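Local atomic coordinates of cellulose hydrolase (Bacillus licheniformis, PDB entry 4YZT), a protein that hydrolyses internal beta-1,4-glucosidic bonds of cellulose as a three-module family 5 endoglucanase, and is captured here with a bound cello-oligosaccharide. Residues V55-F60 with L105-Y110; P33-G38 with R316-P321; D343-K348 with L521-V526. All blocks are in the same frame, centred on the assembly; numbering follows the deposited sequence.

Contact 1. Residues V55-F60 with L105-Y110; sequences VREHTF and LEREFY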
loop_
_atom_site.group_PDB
_atom_site.type_symbol
_atom_site.label_atom_id
_atom_site.label_comp_id
_atom_site.label_asym_id
_atom_site.label_seq_id
_atom_site.Cartn_x
_atom_site.Cartn_y
_atom_site.Cartn_z
ATOM N N VAL A 55 2.120 11.704 15.632
ATOM C CA VAL A 55 2.542 10.354 15.979
ATOM C C VAL A 55 2.953 10.279 17.445
ATOM O O VAL A 55 3.604 11.183 17.975
ATOM C CB VAL A 55 3.701 9.860 15.062
ATOM C CG1 VAL A 55 4.914 10.781 15.169
ATOM C CG2 VAL A 55 4.071 8.409 15.391
ATOM N N ARG A 56 2.519 9.213 18.111
ATOM C CA ARG A 56 2.934 8.942 19.476
ATOM C C ARG A 56 4.246 8.172 19.461
ATOM O O ARG A 56 4.482 7.379 18.554
ATOM C CB ARG A 56 1.861 8.145 20.222
ATOM C CG ARG A 56 0.455 8.672 20.016
ATOM C CD ARG A 56 0.100 9.740 21.030
ATOM N NE ARG A 56 0.416 9.318 22.393
ATOM C CZ ARG A 56 -0.267 8.393 23.066
ATOM N NH1 ARG A 56 -1.303 7.778 22.500
ATOM N NH2 ARG A 56 0.091 8.075 24.305
ATOM N N GLU A 57 5.095 8.409 20.455
ATOM C CA GLU A 57 6.369 7.700 20.532
ATOM C C GLU A 57 6.179 6.176 20.462
ATOM O O GLU A 57 6.958 5.484 19.808
ATOM C CB GLU A 57 7.126 8.083 21.812
ATOM C CG GLU A 57 8.547 7.533 21.872
ATOM C CD GLU A 57 9.255 7.845 23.183
ATOM O OE1 GLU A 57 8.759 8.689 23.960
ATOM O OE2 GLU A 57 10.312 7.240 23.438
ATOM N N HIS A 58 5.123 5.656 21.090
ATOM C CA HIS A 58 4.980 4.209 21.211
ATOM C C HIS A 58 4.651 3.541 19.882
ATOM O O HIS A 58 4.791 2.326 19.743
ATOM C CB HIS A 58 3.923 3.840 22.268
ATOM C CG HIS A 58 2.522 4.235 21.913
ATOM N ND1 HIS A 58 1.779 5.094 22.690
ATOM C CD2 HIS A 58 1.720 3.867 20.885
ATOM C CE1 HIS A 58 0.583 5.254 22.146
ATOM N NE2 HIS A 58 0.525 4.528 21.047
ATOM N N THR A 59 4.250 4.327 18.890
ATOM C CA THR A 59 4.018 3.771 17.568
ATOM C C THR A 59 5.325 3.197 17.013
ATOM O O THR A 59 5.318 2.156 16.344
ATOM C CB THR A 59 3.410 4.831 16.628
ATOM O OG1 THR A 59 2.097 5.166 17.108
ATOM C CG2 THR A 59 3.304 4.317 15.208
ATOM N N PHE A 60 6.458 3.832 17.319
ATOM C CA PHE A 60 7.736 3.304 16.844
ATOM C C PHE A 60 8.117 2.009 17.559
ATOM O O PHE A 60 8.743 1.126 16.967
ATOM C CB PHE A 60 8.832 4.364 16.976
ATOM C CG PHE A 60 8.672 5.488 15.989
ATOM C CD1 PHE A 60 9.006 5.298 14.663
ATOM C CD2 PHE A 60 8.120 6.711 16.377
ATOM C CE1 PHE A 60 8.824 6.306 13.715
ATOM C CE2 PHE A 60 7.942 7.736 15.434
ATOM C CZ PHE A 60 8.300 7.532 14.106
ATOM N N LEU A 105 15.380 6.658 15.417
ATOM C CA LEU A 105 16.791 6.282 15.471
ATOM C C LEU A 105 17.138 5.577 16.775
ATOM O O LEU A 105 17.970 4.660 16.802
ATOM C CB LEU A 105 17.687 7.509 15.304
ATOM C CG LEU A 105 17.759 8.095 13.900
ATOM C CD1 LEU A 105 18.477 9.443 13.959
ATOM C CD2 LEU A 105 18.497 7.137 12.977
ATOM N N GLU A 106 16.518 5.990 17.871
ATOM C CA GLU A 106 16.832 5.394 19.160
ATOM C C GLU A 106 16.303 3.963 19.263
ATOM O O GLU A 106 16.676 3.218 20.166
ATOM C CB GLU A 106 16.285 6.268 20.288
ATOM C CG GLU A 106 17.033 7.586 20.390
ATOM C CD GLU A 106 16.356 8.599 21.281
ATOM O OE1 GLU A 106 15.313 8.268 21.887
ATOM O OE2 GLU A 106 16.883 9.727 21.380
ATOM N N ARG A 107 15.440 3.577 18.329
ATOM C CA ARG A 107 14.949 2.200 18.256
ATOM C C ARG A 107 15.774 1.380 17.266
ATOM O O ARG A 107 15.382 0.282 16.870
ATOM C CB ARG A 107 13.463 2.183 17.888
ATOM C CG ARG A 107 12.620 2.347 19.132
ATOM C CD ARG A 107 11.501 3.326 18.993
ATOM N NE ARG A 107 10.845 3.500 20.285
ATOM C CZ ARG A 107 10.932 4.597 21.029
ATOM N NH1 ARG A 107 11.633 5.648 20.599
ATOM N NH2 ARG A 107 10.306 4.647 22.197
ATOM N N GLU A 108 16.929 1.939 16.903
ATOM C CA GLU A 108 17.919 1.308 16.031
ATOM C C GLU A 108 17.447 1.087 14.598
ATOM O O GLU A 108 18.103 0.372 13.841
ATOM C CB GLU A 108 18.379 -0.025 16.626
ATOM C CG GLU A 108 18.918 0.107 18.019
ATOM C CD GLU A 108 20.422 0.233 18.017
ATOM O OE1 GLU A 108 20.944 1.130 17.327
ATOM O OE2 GLU A 108 21.072 -0.594 18.698
ATOM N N PHE A 109 16.325 1.697 14.218
ATOM C CA PHE A 109 15.912 1.704 12.810
ATOM C C PHE A 109 16.941 2.384 11.907
ATOM O O PHE A 109 17.628 3.338 12.314
ATOM C CB PHE A 109 14.577 2.444 12.625
ATOM C CG PHE A 109 13.381 1.734 13.199
ATOM C CD1 PHE A 109 12.997 0.482 12.724
ATOM C CD2 PHE A 109 12.598 2.340 14.168
ATOM C CE1 PHE A 109 11.871 -0.163 13.241
ATOM C CE2 PHE A 109 11.478 1.701 14.684
ATOM C CZ PHE A 109 11.115 0.445 14.226
ATOM N N TYR A 110 17.025 1.929 10.666
ATOM C CA TYR A 110 17.575 2.794 9.635
ATOM C C TYR A 110 16.420 3.703 9.239
ATOM O O TYR A 110 15.283 3.250 9.144
ATOM C CB TYR A 110 18.116 2.001 8.453
ATOM C CG TYR A 110 19.469 1.402 8.741
ATOM C CD1 TYR A 110 19.587 0.289 9.563
ATOM C CD2 TYR A 110 20.626 1.955 8.210
ATOM C CE1 TYR A 110 20.812 -0.270 9.841
ATOM C CE2 TYR A 110 21.868 1.400 8.488
ATOM C CZ TYR A 110 21.945 0.290 9.304
ATOM O OH TYR A 110 23.165 -0.268 9.591
HETATM O O HOH W 1 12.801 8.635 23.982
#

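Contact 2. Residues P33-G38 with R316-P321; sequences PGWNLG and RQWRDP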
loop_
_atom_site.group_PDB
_atom_site.type_symbol
_atom_site.label_atom_id
_atom_site.label_comp_id
_atom_site.label_asym_id
_atom_site.label_seq_id
_atom_site.Cartn_x
_atom_site.Cartn_y
_atom_site.Cartn_z
ATOM N N PRO A 33 12.810 -5.513 5.904
ATOM C CA PRO A 33 11.790 -4.670 5.260
ATOM C C PRO A 33 11.576 -3.319 5.931
ATOM O O PRO A 33 11.804 -3.169 7.130
ATOM C CB PRO A 33 10.522 -5.514 5.396
ATOM C CG PRO A 33 10.681 -6.183 6.716
ATOM C CD PRO A 33 12.195 -6.428 6.884
ATOM N N GLY A 34 11.073 -2.354 5.168
ATOM C CA GLY A 34 10.827 -1.021 5.695
ATOM C C GLY A 34 9.342 -0.688 5.768
ATOM O O GLY A 34 8.504 -1.396 5.196
ATOM N N TRP A 35 9.023 0.402 6.464
ATOM C CA TRP A 35 7.638 0.851 6.629
ATOM C C TRP A 35 7.554 2.373 6.629
ATOM O O TRP A 35 8.411 3.037 7.218
ATOM C CB TRP A 35 7.087 0.281 7.932
ATOM C CG TRP A 35 5.734 0.744 8.378
ATOM C CD1 TRP A 35 4.523 0.164 8.080
ATOM C CD2 TRP A 35 5.448 1.816 9.292
ATOM N NE1 TRP A 35 3.505 0.834 8.732
ATOM C CE2 TRP A 35 4.048 1.848 9.479
ATOM C CE3 TRP A 35 6.237 2.766 9.946
ATOM C CZ2 TRP A 35 3.426 2.781 10.307
ATOM C CZ3 TRP A 35 5.611 3.706 10.755
ATOM C CH2 TRP A 35 4.222 3.712 10.920
ATOM N N ASN A 36 6.537 2.925 5.972
ATOM C CA ASN A 36 6.345 4.381 5.902
ATOM C C ASN A 36 5.410 4.915 6.973
ATOM O O ASN A 36 4.342 4.337 7.199
ATOM C CB ASN A 36 5.771 4.796 4.536
ATOM C CG ASN A 36 6.817 4.863 3.443
ATOM O OD1 ASN A 36 7.343 5.946 3.133
ATOM N ND2 ASN A 36 7.080 3.723 2.804
ATOM N N LEU A 37 5.797 6.023 7.607
ATOM C CA LEU A 37 4.896 6.755 8.498
ATOM C C LEU A 37 4.071 7.721 7.652
ATOM O O LEU A 37 4.285 8.935 7.683
ATOM C CB LEU A 37 5.669 7.522 9.585
ATOM C CG LEU A 37 4.850 8.229 10.679
ATOM C CD1 LEU A 37 4.230 7.254 11.690
ATOM C CD2 LEU A 37 5.708 9.261 11.404
ATOM N N GLY A 38 3.138 7.178 6.878
ATOM C CA GLY A 38 2.415 7.977 5.896
ATOM C C GLY A 38 1.381 8.923 6.492
ATOM O O GLY A 38 0.913 8.717 7.615
ATOM N N ARG A 316 -3.381 -0.171 18.035
ATOM C CA ARG A 316 -2.050 -0.762 18.116
ATOM C C ARG A 316 -2.071 -2.213 17.643
ATOM O O ARG A 316 -1.480 -3.096 18.265
ATOM C CB ARG A 316 -1.501 -0.652 19.533
ATOM C CG ARG A 316 -1.580 0.771 20.084
ATOM C CD ARG A 316 -0.910 0.903 21.439
ATOM N NE ARG A 316 0.516 0.588 21.391
ATOM C CZ ARG A 316 1.327 0.687 22.437
ATOM N NH1 ARG A 316 0.846 1.090 23.606
ATOM N NH2 ARG A 316 2.610 0.381 22.319
ATOM N N GLN A 317 -2.758 -2.439 16.528
ATOM C CA GLN A 317 -2.882 -3.759 15.926
ATOM C C GLN A 317 -2.891 -3.635 14.406
ATOM O O GLN A 317 -3.269 -2.601 13.863
ATOM C CB GLN A 317 -4.152 -4.463 16.409
ATOM C CG GLN A 317 -4.107 -4.864 17.873
ATOM C CD GLN A 317 -5.466 -5.264 18.415
ATOM O OE1 GLN A 317 -6.477 -5.163 17.719
ATOM N NE2 GLN A 317 -5.498 -5.719 19.665
ATOM N N TRP A 318 -2.482 -4.693 13.720
ATOM C CA TRP A 318 -2.513 -4.705 12.263
ATOM C C TRP A 318 -3.873 -5.167 11.746
ATOM O O TRP A 318 -4.406 -6.155 12.232
ATOM C CB TRP A 318 -1.399 -5.606 11.739
ATOM C CG TRP A 318 -0.053 -5.057 12.091
ATOM C CD1 TRP A 318 0.599 -5.180 13.280
ATOM C CD2 TRP A 318 0.782 -4.255 11.255
ATOM N NE1 TRP A 318 1.799 -4.516 13.234
ATOM C CE2 TRP A 318 1.942 -3.946 11.997
ATOM C CE3 TRP A 318 0.664 -3.767 9.945
ATOM C CZ2 TRP A 318 2.981 -3.177 11.474
ATOM C CZ3 TRP A 318 1.705 -3.019 9.425
ATOM C CH2 TRP A 318 2.839 -2.720 10.193
ATOM N N ARG A 319 -4.434 -4.449 10.772
ATOM C CA ARG A 319 -5.766 -4.775 10.250
ATOM C C ARG A 319 -5.770 -6.109 9.497
ATOM O O ARG A 319 -6.791 -6.791 9.412
ATOM C CB ARG A 319 -6.269 -3.652 9.332
ATOM C CG ARG A 319 -6.587 -2.350 10.060
ATOM C CD ARG A 319 -6.987 -1.248 9.083
ATOM N NE ARG A 319 -7.294 0.008 9.765
ATOM C CZ ARG A 319 -6.398 0.965 10.005
ATOM N NH1 ARG A 319 -5.137 0.817 9.615
ATOM N NH2 ARG A 319 -6.771 2.076 10.629
ATOM N N ASP A 320 -4.620 -6.461 8.939
ATOM C CA ASP A 320 -4.415 -7.750 8.283
ATOM C C ASP A 320 -3.083 -8.289 8.791
ATOM O O ASP A 320 -2.033 -7.947 8.259
ATOM C CB ASP A 320 -4.408 -7.597 6.755
ATOM C CG ASP A 320 -4.257 -8.926 6.019
ATOM O OD1 ASP A 320 -3.938 -9.944 6.664
ATOM O OD2 ASP A 320 -4.456 -8.947 4.785
ATOM N N PRO A 321 -3.118 -9.103 9.846
ATOM C CA PRO A 321 -1.861 -9.521 10.465
ATOM C C PRO A 321 -1.064 -10.465 9.575
ATOM O O PRO A 321 0.163 -10.499 9.665
ATOM C CB PRO A 321 -2.316 -10.244 11.730
ATOM C CG PRO A 321 -3.684 -9.745 11.976
ATOM C CD PRO A 321 -4.285 -9.500 10.656
#

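Contact 3. Residues D343-K348 with L521-V526; sequences DLFIKK and LWPKGV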
loop_
_atom_site.group_PDB
_atom_site.type_symbol
_atom_site.label_atom_id
_atom_site.label_comp_id
_atom_site.label_asym_id
_atom_site.label_seq_id
_atom_site.Cartn_x
_atom_site.Cartn_y
_atom_site.Cartn_z
ATOM N N ASP A 343 -10.516 -17.171 2.018
ATOM C CA ASP A 343 -11.852 -16.998 2.578
ATOM C C ASP A 343 -12.772 -18.078 2.040
ATOM O O ASP A 343 -13.009 -18.156 0.832
ATOM C CB ASP A 343 -12.415 -15.620 2.235
ATOM C CG ASP A 343 -11.983 -14.543 3.213
ATOM O OD1 ASP A 343 -11.827 -14.833 4.421
ATOM O OD2 ASP A 343 -11.813 -13.388 2.771
ATOM N N LEU A 344 -13.296 -18.915 2.927
ATOM C CA LEU A 344 -14.210 -19.959 2.500
ATOM C C LEU A 344 -15.657 -19.559 2.812
ATOM O O LEU A 344 -16.031 -19.448 3.979
ATOM C CB LEU A 344 -13.852 -21.284 3.171
ATOM C CG LEU A 344 -14.770 -22.454 2.830
ATOM C CD1 LEU A 344 -14.722 -22.682 1.325
ATOM C CD2 LEU A 344 -14.346 -23.700 3.591
ATOM N N PHE A 345 -16.450 -19.335 1.763
ATOM C CA PHE A 345 -17.855 -18.949 1.894
ATOM C C PHE A 345 -18.786 -20.160 1.799
ATOM O O PHE A 345 -18.767 -20.893 0.811
ATOM C CB PHE A 345 -18.243 -17.928 0.815
ATOM C CG PHE A 345 -17.612 -16.575 0.989
ATOM C CD1 PHE A 345 -18.249 -15.585 1.729
ATOM C CD2 PHE A 345 -16.389 -16.284 0.407
ATOM C CE1 PHE A 345 -17.667 -14.322 1.878
ATOM C CE2 PHE A 345 -15.806 -15.031 0.559
ATOM C CZ PHE A 345 -16.446 -14.053 1.286
ATOM N N ILE A 346 -19.594 -20.372 2.829
ATOM C CA ILE A 346 -20.571 -21.454 2.826
ATOM C C ILE A 346 -21.968 -20.842 2.960
ATOM O O ILE A 346 -22.225 -20.068 3.882
ATOM C CB ILE A 346 -20.292 -22.472 3.974
ATOM C CG1 ILE A 346 -18.992 -23.230 3.694
ATOM C CG2 ILE A 346 -21.447 -23.457 4.133
ATOM C CD1 ILE A 346 -18.452 -23.960 4.882
ATOM N N LYS A 347 -22.866 -21.173 2.038
ATOM C CA LYS A 347 -24.190 -20.573 2.071
ATOM C C LYS A 347 -25.083 -21.295 3.063
ATOM O O LYS A 347 -25.070 -22.527 3.146
ATOM C CB LYS A 347 -24.833 -20.590 0.686
ATOM C CG LYS A 347 -26.167 -19.864 0.613
ATOM C CD LYS A 347 -26.554 -19.604 -0.824
ATOM C CE LYS A 347 -27.875 -18.859 -0.924
ATOM N NZ LYS A 347 -28.252 -18.626 -2.340
ATOM N N LYS A 348 -25.846 -20.512 3.822
ATOM C CA LYS A 348 -26.804 -21.040 4.774
ATOM C C LYS A 348 -27.720 -22.039 4.087
ATOM O O LYS A 348 -28.343 -21.723 3.078
ATOM C CB LYS A 348 -27.624 -19.898 5.383
ATOM C CG LYS A 348 -28.322 -20.224 6.686
ATOM C CD LYS A 348 -28.583 -18.938 7.462
ATOM C CE LYS A 348 -29.381 -19.188 8.727
ATOM N NZ LYS A 348 -29.650 -17.908 9.444
ATOM N N LEU A 521 -20.445 -8.538 -5.061
ATOM C CA LEU A 521 -19.990 -8.943 -3.744
ATOM C C LEU A 521 -19.064 -10.153 -3.776
ATOM O O LEU A 521 -18.938 -10.830 -4.797
ATOM C CB LEU A 521 -21.206 -9.251 -2.857
ATOM C CG LEU A 521 -22.221 -8.112 -2.790
ATOM C CD1 LEU A 521 -23.571 -8.582 -2.228
ATOM C CD2 LEU A 521 -21.659 -6.990 -1.940
ATOM N N TRP A 522 -18.430 -10.413 -2.637
ATOM C CA TRP A 522 -17.824 -11.711 -2.342
ATOM C C TRP A 522 -18.839 -12.500 -1.512
ATOM O O TRP A 522 -19.389 -11.953 -0.571
ATOM C CB TRP A 522 -16.518 -11.550 -1.564
ATOM C CG TRP A 522 -15.434 -10.723 -2.252
ATOM C CD1 TRP A 522 -14.894 -9.543 -1.815
ATOM C CD2 TRP A 522 -14.753 -11.046 -3.475
ATOM N NE1 TRP A 522 -13.923 -9.111 -2.698
ATOM C CE2 TRP A 522 -13.822 -10.016 -3.721
ATOM C CE3 TRP A 522 -14.845 -12.106 -4.385
ATOM C CZ2 TRP A 522 -12.995 -10.013 -4.843
ATOM C CZ3 TRP A 522 -14.022 -12.099 -5.501
ATOM C CH2 TRP A 522 -13.109 -11.059 -5.717
ATOM N N PRO A 523 -19.083 -13.788 -1.835
ATOM C CA PRO A 523 -18.439 -14.606 -2.866
ATOM C C PRO A 523 -18.825 -14.208 -4.285
ATOM O O PRO A 523 -19.938 -13.718 -4.517
ATOM C CB PRO A 523 -18.938 -16.017 -2.556
ATOM C CG PRO A 523 -20.274 -15.805 -1.927
ATOM C CD PRO A 523 -20.139 -14.531 -1.128
ATOM N N LYS A 524 -17.891 -14.435 -5.205
ATOM C CA LYS A 524 -18.059 -14.165 -6.633
ATOM C C LYS A 524 -19.396 -14.659 -7.154
ATOM O O LYS A 524 -19.744 -15.819 -6.976
ATOM C CB LYS A 524 -16.927 -14.831 -7.422
ATOM C CG LYS A 524 -16.958 -14.598 -8.928
ATOM C CD LYS A 524 -16.692 -13.139 -9.250
ATOM C CE LYS A 524 -16.506 -12.927 -10.747
ATOM N NZ LYS A 524 -16.375 -11.480 -11.066
ATOM N N GLY A 525 -20.146 -13.768 -7.793
ATOM C CA GLY A 525 -21.417 -14.138 -8.372
ATOM C C GLY A 525 -22.614 -13.676 -7.558
ATOM O O GLY A 525 -23.743 -13.682 -8.055
ATOM N N VAL A 526 -22.386 -13.285 -6.305
ATOM C CA VAL A 526 -23.451 -12.658 -5.519
ATOM C C VAL A 526 -23.382 -11.141 -5.717
ATOM O O VAL A 526 -22.298 -10.546 -5.732
ATOM C CB VAL A 526 -23.349 -13.007 -4.015
ATOM C CG1 VAL A 526 -24.443 -12.303 -3.214
ATOM C CG2 VAL A 526 -23.456 -14.512 -3.804
#

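Contact 1. Residues V55-F60 with L105-Y110
Glu57 and Phe60 meet Arg107 and Phe109 on the outer layer of the (beta/alpha)8 barrel of the glycoside hydrolase family 5 module. Phe60 lies on helix 57-66, and Glu57 is three residues before it. Arg107 and Phe109 belong to the loop that leads from helix 91-105 into barrel strand 110-114. A type I beta turn runs from Leu105 to Glu108.

The polar part is a salt bridge. Arg107 NH2 donates to Glu57 OE2 at 2.9 Å, and the N-H...O angle is 165°. The oxygen lies in the guanidinium plane but is met on its anti side, with the nitrogen tilted out of the carboxylate plane. The two flat groups stand almost perpendicular, at 88°, and only one carboxylate oxygen is used in the bond. Glu57 reaches this place with CG anti to its backbone N (chi1 -172°) and an extended chain beyond. Arg107 has more partners: NE forms a salt bridge with Asp61, and NH1 bonds to the carbonyl of Trp103. Its guanidinium is thus held at three nitrogens. A water also donates to Glu57 OE2, at 2.9 Å.

The apolar part adjoins the bridge. The aliphatic part of Arg107 runs over the root of Phe60, with Arg107 CD 3.5 Å from Phe60 CB. Phe60 CG is anti to the carbonyl carbon, which carries the ring away from Arg107 and onto Val100 and Ala104 of helix 91-105. The rings of Phe60 and Phe109 approach loosely, with Phe60 CD1 4.4 Å from Phe109 CE2. Closer is the backbone of Phe60: its O lies in the plane of the Phe109 ring, at the edge, 3.6 Å from Phe109 CE2.

Contact 2. Residues P33-G38 with R316-P321
Trp35 and Trp318 form an oblique aromatic pair between the first barrel strand, 34-36, and strand 317-318 of the two-stranded hairpin after the last barrel strand. The five-membered ring of Trp35 and the six-membered ring of Trp318 have centroids 5.7 Å apart, and their planes make 73°.

The apolar contact is narrow. Trp318 CH2 comes up to Trp35 NE1 at 3.9 Å and to Trp35 CD1 at 4.0 Å. No backbone bond joins the segments, whose nearest CA atoms, in Trp35 and Trp318, are 12.9 Å apart. The side chains span that distance. Trp35 CG is anti to the backbone N (chi1 173°), which sends the indole outward from the strand toward Trp318. Ile63 of helix 57-66 touches both tryptophans.

Other interactions go to residues outside the pair. Trp35 NE1 donates to Asp305 OD2, although Trp318 CH2 lies beside it. The Trp318 ring forms a cation-pi pair with Lys324 of helix 321-330, a helix whose N-cap is Asp320.

The Trp35-Trp318 contact therefore rests on dispersion between ring atoms. It offers no hydrogen bond of its own to fix the angle between the indoles. The Trp35 NE1 bond to Asp305 probably limits how the Trp35 indole can turn.

Contact 3. Residues D343-K348 with L521-V526
A strand of the X2 carbohydrate-binding module meets a turn of the C-terminal beta module here. Phe345 stands on strand 338-347. Trp522 and Pro523 lie where strand 515-522 runs into a type II beta turn, Pro523 to Val526, that leads to strand 527-535. The peptide bond between Trp522 and Pro523 is cis.

Every contact between the segments runs through the Phe345 ring or its CB. One face of the ring is laid against the Trp522-Pro523 junction. Pro523 CD makes a CH-pi contact over this face, 3.9 Å from the ring centroid and 25° off the ring normal. Pro523 CD is closest to Phe345 CD1, at 3.6 Å. Pro523 N lies above the ring centre, and Trp522 C sits over the same face nearer the rim. Pro523 CB adds a contact of 3.8 Å to Phe345 CG. At the far end of the ring, Phe345 CZ touches Trp522 CB at 3.8 Å. Trp522 meets the phenylalanine through this methylene, while its indole turns away to Asn278 and Glu279 of the catalytic module.

Phe345 has chi1 -69° and chi2 -90°; this places CG opposite the carbonyl carbon and turns the flat of the ring to the proline. An alanine here would take away the whole ring and is likely to leave Pro523 CD and Trp522 CB without their aromatic partner, opening a gap between strand and turn.

No hydrogen bond crosses the contact. On the same strand, Asp343 OD1 forms a salt bridge with Lys280 and Lys347 NZ one with Asp433. Proline CH groups adjoining the amide nitrogen are somewhat electron-poor, which suits them to a ring face. The junction of the modules is therefore held at this point by dispersion and a CH-pi contact.

How the contacts relate
From the N terminus, the chain first lays down barrel strand 34-36, the opening half of contact 2. Helix 57-66 follows, and contact 1 closes a loop of some 45 residues when the chain returns at 105-110. It ties that helix to the loop before strand 110-114. Contact 2 closes much later, at 316-321, after the barrel is complete, so contact 1 is enclosed within its span. It ties the first barrel strand to the hairpin beyond the last one. The two touch: His58 packs on Arg316, and Val55 and Phe60 pack on Leu37. Contact 3 comes in series after both. It joins the X2 module to the C-terminal module, across the chain's centre from contact 1.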